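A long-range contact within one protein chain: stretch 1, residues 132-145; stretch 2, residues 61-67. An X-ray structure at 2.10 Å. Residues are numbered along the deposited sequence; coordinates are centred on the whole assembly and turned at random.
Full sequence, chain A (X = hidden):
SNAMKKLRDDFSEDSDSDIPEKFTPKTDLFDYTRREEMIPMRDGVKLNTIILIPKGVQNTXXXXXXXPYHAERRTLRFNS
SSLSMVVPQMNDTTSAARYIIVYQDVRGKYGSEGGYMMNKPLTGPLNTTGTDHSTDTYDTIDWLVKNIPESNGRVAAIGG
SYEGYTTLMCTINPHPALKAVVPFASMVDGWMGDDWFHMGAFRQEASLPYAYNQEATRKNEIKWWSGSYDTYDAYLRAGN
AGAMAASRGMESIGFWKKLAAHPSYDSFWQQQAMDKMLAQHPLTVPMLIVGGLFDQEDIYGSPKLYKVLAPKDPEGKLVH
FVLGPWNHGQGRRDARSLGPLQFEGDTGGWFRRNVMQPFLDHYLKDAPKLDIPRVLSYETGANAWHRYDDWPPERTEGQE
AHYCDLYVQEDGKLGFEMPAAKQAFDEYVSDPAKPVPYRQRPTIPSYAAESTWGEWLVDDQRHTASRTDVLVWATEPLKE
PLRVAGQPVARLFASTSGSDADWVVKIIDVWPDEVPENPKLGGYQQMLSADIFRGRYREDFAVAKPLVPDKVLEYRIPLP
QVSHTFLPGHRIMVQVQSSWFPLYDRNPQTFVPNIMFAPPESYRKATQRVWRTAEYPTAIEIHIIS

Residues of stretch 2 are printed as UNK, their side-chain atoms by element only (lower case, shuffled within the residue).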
ATOM      1  N   ASP A 132      25.581 -18.348  37.776  1.00 17.86           N
ATOM      2  CA  ASP A 132      25.525 -18.146  36.329  1.00 16.99           C
ATOM      3  C   ASP A 132      24.134 -18.546  35.824  1.00 21.49           C
ATOM      4  O   ASP A 132      23.272 -18.897  36.638  1.00 21.65           O
ATOM      5  CB  ASP A 132      26.661 -18.898  35.592  1.00 18.60           C
ATOM      6  CG  ASP A 132      26.805 -20.371  35.922  1.00 26.63           C
ATOM      7  OD1 ASP A 132      25.793 -21.093  35.861  1.00 26.46           O
ATOM      8  OD2 ASP A 132      27.947 -20.816  36.152  1.00 32.85           O
ATOM      9  N   HIS A 133      23.900 -18.474  34.500  1.00 18.11           N
ATOM     10  CA  HIS A 133      22.593 -18.809  33.924  1.00 17.61           C
ATOM     11  C   HIS A 133      22.193 -20.263  34.196  1.00 21.67           C
ATOM     12  O   HIS A 133      21.010 -20.521  34.388  1.00 21.82           O
ATOM     13  CB  HIS A 133      22.555 -18.524  32.421  1.00 17.71           C
ATOM     14  CG  HIS A 133      22.388 -17.074  32.089  1.00 20.85           C
ATOM     15  ND1 HIS A 133      21.157 -16.450  32.187  1.00 22.38           N
ATOM     16  CD2 HIS A 133      23.301 -16.176  31.654  1.00 22.64           C
ATOM     17  CE1 HIS A 133      21.361 -15.196  31.816  1.00 21.70           C
ATOM     18  NE2 HIS A 133      22.635 -14.986  31.483  1.00 22.16           N
ATOM     19  N   SER A 134      23.169 -21.200  34.245  1.00 17.65           N
ATOM     20  CA  SER A 134      22.887 -22.617  34.502  1.00 17.57           C
ATOM     21  C   SER A 134      22.466 -22.873  35.963  1.00 20.74           C
ATOM     22  O   SER A 134      21.577 -23.693  36.192  1.00 20.82           O
ATOM     23  CB  SER A 134      24.081 -23.495  34.129  1.00 21.47           C
ATOM     24  OG  SER A 134      25.156 -23.377  35.043  1.00 31.12           O
ATOM     25  N   THR A 135      23.091 -22.178  36.941  1.00 16.44           N
ATOM     26  CA  THR A 135      22.738 -22.349  38.361  1.00 16.00           C
ATOM     27  C   THR A 135      21.391 -21.696  38.634  1.00 17.86           C
ATOM     28  O   THR A 135      20.582 -22.255  39.378  1.00 17.02           O
ATOM     29  CB  THR A 135      23.836 -21.818  39.309  1.00 22.28           C
ATOM     30  OG1 THR A 135      23.799 -20.390  39.363  1.00 21.40           O
ATOM     31  CG2 THR A 135      25.219 -22.303  38.935  1.00 20.81           C
ATOM     32  N   ASP A 136      21.148 -20.516  38.020  1.00 13.93           N
ATOM     33  CA  ASP A 136      19.880 -19.795  38.135  1.00 13.82           C
ATOM     34  C   ASP A 136      18.744 -20.623  37.516  1.00 17.91           C
ATOM     35  O   ASP A 136      17.661 -20.701  38.101  1.00 17.33           O
ATOM     36  CB  ASP A 136      19.972 -18.403  37.475  1.00 15.30           C
ATOM     37  CG  ASP A 136      20.680 -17.339  38.316  1.00 23.47           C
ATOM     38  OD1 ASP A 136      20.999 -17.620  39.497  1.00 23.02           O
ATOM     39  OD2 ASP A 136      20.884 -16.218  37.804  1.00 27.50           O
ATOM     40  N   THR A 137      19.021 -21.299  36.375  1.00 14.67           N
ATOM     41  CA  THR A 137      18.066 -22.185  35.692  1.00 14.55           C
ATOM     42  C   THR A 137      17.715 -23.373  36.590  1.00 19.30           C
ATOM     43  O   THR A 137      16.535 -23.712  36.707  1.00 18.59           O
ATOM     44  CB  THR A 137      18.636 -22.667  34.352  1.00 20.02           C
ATOM     45  OG1 THR A 137      18.829 -21.543  33.499  1.00 18.70           O
ATOM     46  CG2 THR A 137      17.740 -23.684  33.663  1.00 16.87           C
ATOM     47  N   TYR A 138      18.744 -24.007  37.217  1.00 16.48           N
ATOM     48  CA  TYR A 138      18.547 -25.150  38.117  1.00 17.09           C
ATOM     49  C   TYR A 138      17.621 -24.771  39.281  1.00 20.78           C
ATOM     50  O   TYR A 138      16.719 -25.540  39.615  1.00 20.32           O
ATOM     51  CB  TYR A 138      19.899 -25.685  38.656  1.00 19.03           C
ATOM     52  CG  TYR A 138      19.755 -26.919  39.523  1.00 21.36           C
ATOM     53  CD1 TYR A 138      19.458 -26.814  40.880  1.00 23.58           C
ATOM     54  CD2 TYR A 138      19.899 -28.193  38.984  1.00 22.54           C
ATOM     55  CE1 TYR A 138      19.280 -27.945  41.672  1.00 24.47           C
ATOM     56  CE2 TYR A 138      19.739 -29.334  39.771  1.00 24.05           C
ATOM     57  CZ  TYR A 138      19.429 -29.204  41.115  1.00 31.49           C
ATOM     58  OH  TYR A 138      19.259 -30.323  41.893  1.00 33.02           O
ATOM     59  N   ASP A 139      17.858 -23.592  39.901  1.00 17.13           N
ATOM     60  CA  ASP A 139      17.066 -23.105  41.037  1.00 16.75           C
ATOM     61  C   ASP A 139      15.643 -22.727  40.596  1.00 20.37           C
ATOM     62  O   ASP A 139      14.700 -22.892  41.373  1.00 20.29           O
ATOM     63  CB  ASP A 139      17.766 -21.916  41.719  1.00 18.28           C
ATOM     64  CG  ASP A 139      19.177 -22.216  42.209  1.00 22.52           C
ATOM     65  OD1 ASP A 139      19.488 -23.407  42.441  1.00 22.00           O
ATOM     66  OD2 ASP A 139      19.971 -21.260  42.348  1.00 26.44           O
ATOM     67  N   THR A 140      15.488 -22.262  39.337  1.00 15.81           N
ATOM     68  CA  THR A 140      14.191 -21.905  38.751  1.00 15.37           C
ATOM     69  C   THR A 140      13.363 -23.176  38.472  1.00 18.41           C
ATOM     70  O   THR A 140      12.200 -23.233  38.874  1.00 17.97           O
ATOM     71  CB  THR A 140      14.388 -21.053  37.477  1.00 19.34           C
ATOM     72  OG1 THR A 140      14.993 -19.814  37.842  1.00 17.10           O
ATOM     73  CG2 THR A 140      13.077 -20.785  36.734  1.00 18.18           C
ATOM     74  N   ILE A 141      13.963 -24.189  37.795  1.00 14.78           N
ATOM     75  CA  ILE A 141      13.273 -25.444  37.452  1.00 14.72           C
ATOM     76  C   ILE A 141      12.847 -26.185  38.735  1.00 18.55           C
ATOM     77  O   ILE A 141      11.725 -26.697  38.794  1.00 18.08           O
ATOM     78  CB  ILE A 141      14.124 -26.352  36.507  1.00 17.90           C
ATOM     79  CG1 ILE A 141      14.346 -25.672  35.132  1.00 18.08           C
ATOM     80  CG2 ILE A 141      13.471 -27.736  36.328  1.00 19.10           C
ATOM     81  CD1 ILE A 141      15.351 -26.393  34.191  1.00 24.93           C
ATOM     82  N   ASP A 142      13.723 -26.205  39.761  1.00 15.82           N
ATOM     83  CA  ASP A 142      13.461 -26.859  41.049  1.00 16.03           C
ATOM     84  C   ASP A 142      12.245 -26.254  41.744  1.00 21.18           C
ATOM     85  O   ASP A 142      11.407 -26.997  42.252  1.00 21.18           O
ATOM     86  CB  ASP A 142      14.686 -26.785  41.966  1.00 17.70           C
ATOM     87  CG  ASP A 142      14.669 -27.831  43.063  1.00 22.98           C
ATOM     88  OD1 ASP A 142      14.828 -29.035  42.741  1.00 21.61           O
ATOM     89  OD2 ASP A 142      14.490 -27.451  44.240  1.00 26.06           O
ATOM     90  N   TRP A 143      12.138 -24.909  41.747  1.00 18.37           N
ATOM     91  CA  TRP A 143      10.994 -24.214  42.337  1.00 18.39           C
ATOM     92  C   TRP A 143       9.713 -24.505  41.541  1.00 21.05           C
ATOM     93  O   TRP A 143       8.678 -24.779  42.143  1.00 20.87           O
ATOM     94  CB  TRP A 143      11.243 -22.699  42.399  1.00 17.00           C
ATOM     95  CG  TRP A 143      10.216 -21.953  43.206  1.00 18.22           C
ATOM     96  CD1 TRP A 143      10.310 -21.591  44.516  1.00 21.63           C
ATOM     97  CD2 TRP A 143       8.926 -21.508  42.757  1.00 17.77           C
ATOM     98  NE1 TRP A 143       9.164 -20.939  44.911  1.00 21.16           N
ATOM     99  CE2 TRP A 143       8.292 -20.885  43.853  1.00 22.18           C
ATOM    100  CE3 TRP A 143       8.236 -21.587  41.532  1.00 18.54           C
ATOM    101  CZ2 TRP A 143       7.012 -20.326  43.760  1.00 21.56           C
ATOM    102  CZ3 TRP A 143       6.962 -21.047  41.446  1.00 20.07           C
ATOM    103  CH2 TRP A 143       6.360 -20.431  42.550  1.00 21.16           C
ATOM    104  N   LEU A 144       9.783 -24.417  40.196  1.00 16.67           N
ATOM    105  CA  LEU A 144       8.638 -24.614  39.300  1.00 16.15           C
ATOM    106  C   LEU A 144       7.977 -25.991  39.474  1.00 21.25           C
ATOM    107  O   LEU A 144       6.770 -26.046  39.699  1.00 21.57           O
ATOM    108  CB  LEU A 144       9.040 -24.406  37.828  1.00 15.46           C
ATOM    109  CG  LEU A 144       9.286 -22.958  37.377  1.00 19.35           C
ATOM    110  CD1 LEU A 144      10.006 -22.924  36.040  1.00 18.92           C
ATOM    111  CD2 LEU A 144       7.986 -22.163  37.303  1.00 21.29           C
ATOM    112  N   VAL A 145       8.761 -27.093  39.396  1.00 17.58           N
ATOM    113  CA  VAL A 145       8.226 -28.461  39.511  1.00 17.58           C
ATOM    114  C   VAL A 145       7.707 -28.769  40.940  1.00 21.95           C
ATOM    115  O   VAL A 145       6.869 -29.659  41.099  1.00 21.65           O
ATOM    116  CB  VAL A 145       9.224 -29.553  39.025  1.00 21.45           C
ATOM    117  CG1 VAL A 145       9.514 -29.410  37.536  1.00 20.69           C
ATOM    118  CG2 VAL A 145      10.519 -29.552  39.845  1.00 21.45           C
ATOM    119  N   UNK A  61       3.204 -30.527  30.819  1.00 17.67           N
ATOM    120  CA  UNK A  61       4.601 -30.080  30.986  1.00 16.53           C
ATOM    121  C   UNK A  61       4.765 -28.556  31.020  1.00 19.22           C
ATOM    122  O   UNK A  61       3.810 -27.812  30.768  1.00 17.90           O
ATOM    123  c   UNK A  61       5.310 -30.683  29.776  1.00 18.33           C
ATOM    124  c   UNK A  61       2.979 -31.106  29.476  1.00 19.12           C
ATOM    125  c   UNK A  61       4.261 -30.814  28.749  1.00 23.07           C
ATOM    126  N   UNK A  62       5.997 -28.099  31.327  1.00 15.90           N
ATOM    127  CA  UNK A  62       6.359 -26.681  31.380  1.00 15.50           C
ATOM    128  C   UNK A  62       7.311 -26.345  30.224  1.00 20.04           C
ATOM    129  O   UNK A  62       8.236 -27.107  29.942  1.00 19.92           O
ATOM    130  c   UNK A  62       6.567 -26.605  35.316  1.00 23.47           C
ATOM    131  c   UNK A  62       7.665 -24.925  32.754  1.00 18.45           C
ATOM    132  c   UNK A  62       5.949 -26.436  33.908  1.00 18.92           C
ATOM    133  c   UNK A  62       6.989 -26.322  32.764  1.00 18.59           C
ATOM    134  N   UNK A  63       7.092 -25.196  29.574  1.00 17.01           N
ATOM    135  CA  UNK A  63       7.981 -24.707  28.524  1.00 16.67           C
ATOM    136  C   UNK A  63       8.562 -23.351  29.017  1.00 20.40           C
ATOM    137  O   UNK A  63       7.819 -22.386  29.210  1.00 20.37           O
ATOM    138  c   UNK A  63       8.314 -24.294  26.030  1.00 19.76           C
ATOM    139  c   UNK A  63       7.313 -24.671  27.113  1.00 20.15           C
ATOM    140  c   UNK A  63       6.080 -23.772  27.074  1.00 19.59           C
ATOM    141  N   UNK A  64       9.866 -23.347  29.352  1.00 16.25           N
ATOM    142  CA  UNK A  64      10.562 -22.214  29.965  1.00 15.51           C
ATOM    143  C   UNK A  64      11.392 -21.399  28.968  1.00 18.44           C
ATOM    144  O   UNK A  64      12.128 -21.957  28.159  1.00 17.29           O
ATOM    145  c   UNK A  64      11.475 -22.731  31.115  1.00 15.67           C
ATOM    146  c   UNK A  64      11.688 -20.652  32.572  1.00 19.73           C
ATOM    147  c   UNK A  64      12.442 -21.724  31.791  1.00 19.87           C
ATOM    148  c   UNK A  64      13.419 -22.435  32.699  1.00 22.32           C
ATOM    149  N   UNK A  65      11.305 -20.064  29.085  1.00 15.28           N
ATOM    150  CA  UNK A  65      12.096 -19.124  28.296  1.00 14.77           C
ATOM    151  C   UNK A  65      12.661 -18.064  29.247  1.00 18.40           C
ATOM    152  O   UNK A  65      11.913 -17.463  30.015  1.00 17.55           O
ATOM    153  c   UNK A  65      11.269 -18.531  27.145  1.00 20.05           C
ATOM    154  o   UNK A  65      10.678 -19.597  26.393  1.00 19.51           O
ATOM    155  c   UNK A  65      12.111 -17.653  26.218  1.00 17.17           C
ATOM    156  N   UNK A  66      13.987 -17.881  29.227  1.00 15.09           N
ATOM    157  CA  UNK A  66      14.682 -16.929  30.096  1.00 15.13           C
ATOM    158  C   UNK A  66      15.163 -15.765  29.233  1.00 18.89           C
ATOM    159  O   UNK A  66      15.922 -15.972  28.283  1.00 18.22           O
ATOM    160  c   UNK A  66      15.824 -17.634  30.852  1.00 15.34           C
ATOM    161  c   UNK A  66      15.338 -18.904  31.586  1.00 19.21           C
ATOM    162  c   UNK A  66      17.797 -17.916  33.754  1.00 31.64           C
ATOM    163  n   UNK A  66      16.662 -18.597  33.641  1.00 22.31           N
ATOM    164  c   UNK A  66      16.357 -19.503  32.535  1.00 18.55           C
ATOM    165  n   UNK A  66      17.979 -17.087  34.767  1.00 19.00           N
ATOM    166  n   UNK A  66      18.757 -18.057  32.847  1.00 19.21           N
ATOM    167  N   UNK A  67      14.639 -14.553  29.505  1.00 15.71           N
ATOM    168  CA  UNK A  67      14.822 -13.393  28.634  1.00 15.30           C
ATOM    169  C   UNK A  67      15.376 -12.117  29.308  1.00 18.92           C
ATOM    170  O   UNK A  67      14.933 -11.750  30.397  1.00 18.39           O
ATOM    171  o   UNK A  67      13.580 -11.953  27.072  1.00 21.37           O
ATOM    172  c   UNK A  67      12.336 -12.744  29.003  1.00 21.16           C
ATOM    173  c   UNK A  67      13.443 -13.050  27.976  1.00 22.85           C
TER
HETATM  174  O   HOH W   1      19.948 -15.304  35.408  1.00 12.33           O
HETATM  175  O   HOH W   2      19.553 -20.409  31.288  1.00 14.19           O

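Position 61 carries three side-chain carbons, and the chain they form closes onto the backbone N, making a five-membered ring, out of reach of stretch 1. This is Pro61, whose nitrogen has no hydrogen to donate.

Position 62 has four carbons, forked at the first, with one arm two carbons long. The CA-to-CB bond points toward stretch 1, and the tip of the long arm lies 4.2 Å from CB of Leu144. A beta-branched chain of this shape is isoleucine, so the contact is Ile62 CD1 against Leu144 CB. Branching at CB suits a strand, and the extended arm, with chi2 in the t well, carries a methyl group across to the helix.

Position 63 shows one carbon bearing two more, a short symmetrical fork, and it touches nothing on stretch 1. It is Val63, again beta-branched and at home in a strand. Its side chain is buried, but not by the helix.

Position 64 again has four carbons, but the fork comes at the second. Pointing toward the helix, it meets Thr140, Ile141 and Leu144. Four carbons with the fork one carbon beyond CB are leucine, Leu64; an all-carbon chain suits a surface that is mostly apolar here. Its CD2 lies 4.2 Å from Ile141 CG1 and 4.4 Å from Thr140 CG2, while its CD1 is 4.5 Å from Leu144 CD1. The late fork places two methyls where they can meet different residues of the helix.

Position 65 has one carbon carrying an oxygen and a carbon, and makes no contact with stretch 1. This is Thr65; branching at CB favours the strand, and the hydroxyl of this buried residue is hydrogen-bonded elsewhere in the structure.

Position 66 is the longest: three carbons, a nitrogen, then a carbon carrying two more nitrogens. Its CA-to-CB bond points toward the helix, and the chain reaches His133, Asp136 and Thr137. Such a planar end group is a guanidinium, and the residue is Arg66, long enough to reach the first turns and rich in N-H donors. Its NH2 donates to His133 ND1 at 3.0 Å, near the plane of the imidazole at the ring's edge, where the nitrogen lone pair lies. Thr137 N and His133 O lie over one face of the guanidinium. Water 1 accepts from Arg66 NH1 (2.7 Å) and donates to Asp136 OD2 (2.7 Å), bridging opposite charges whose atoms, Arg66 NH1 and Asp136 OD2, are 4.3 Å apart, too far for a salt bridge. Water 2 likewise accepts from Arg66 NH2 (2.9 Å) and donates to Thr137 OG1 (2.6 Å).

Position 67 has one carbon carrying an oxygen and a carbon; its CA-to-CB bond points away from the helix and it touches nothing there. It is Thr67, beta-branched as suits a strand, its OG1 hydrogen-bonded just beyond the stretch.

The contact follows from strand alternation. Ile62, Leu64 and Arg66 face the helix, while the residues between them do not. The two elements run roughly antiparallel, at 151°, so Ile62 pairs with Leu144, Leu64 with Ile141, and Arg66 with Thr137. Apolar packing toward the helix's later turns thus gives way to a hydrated polar cluster near its start, where Arg66 contributes the largest covered area, 105 Å².

Stretch 2 61-67: PIVLTRT
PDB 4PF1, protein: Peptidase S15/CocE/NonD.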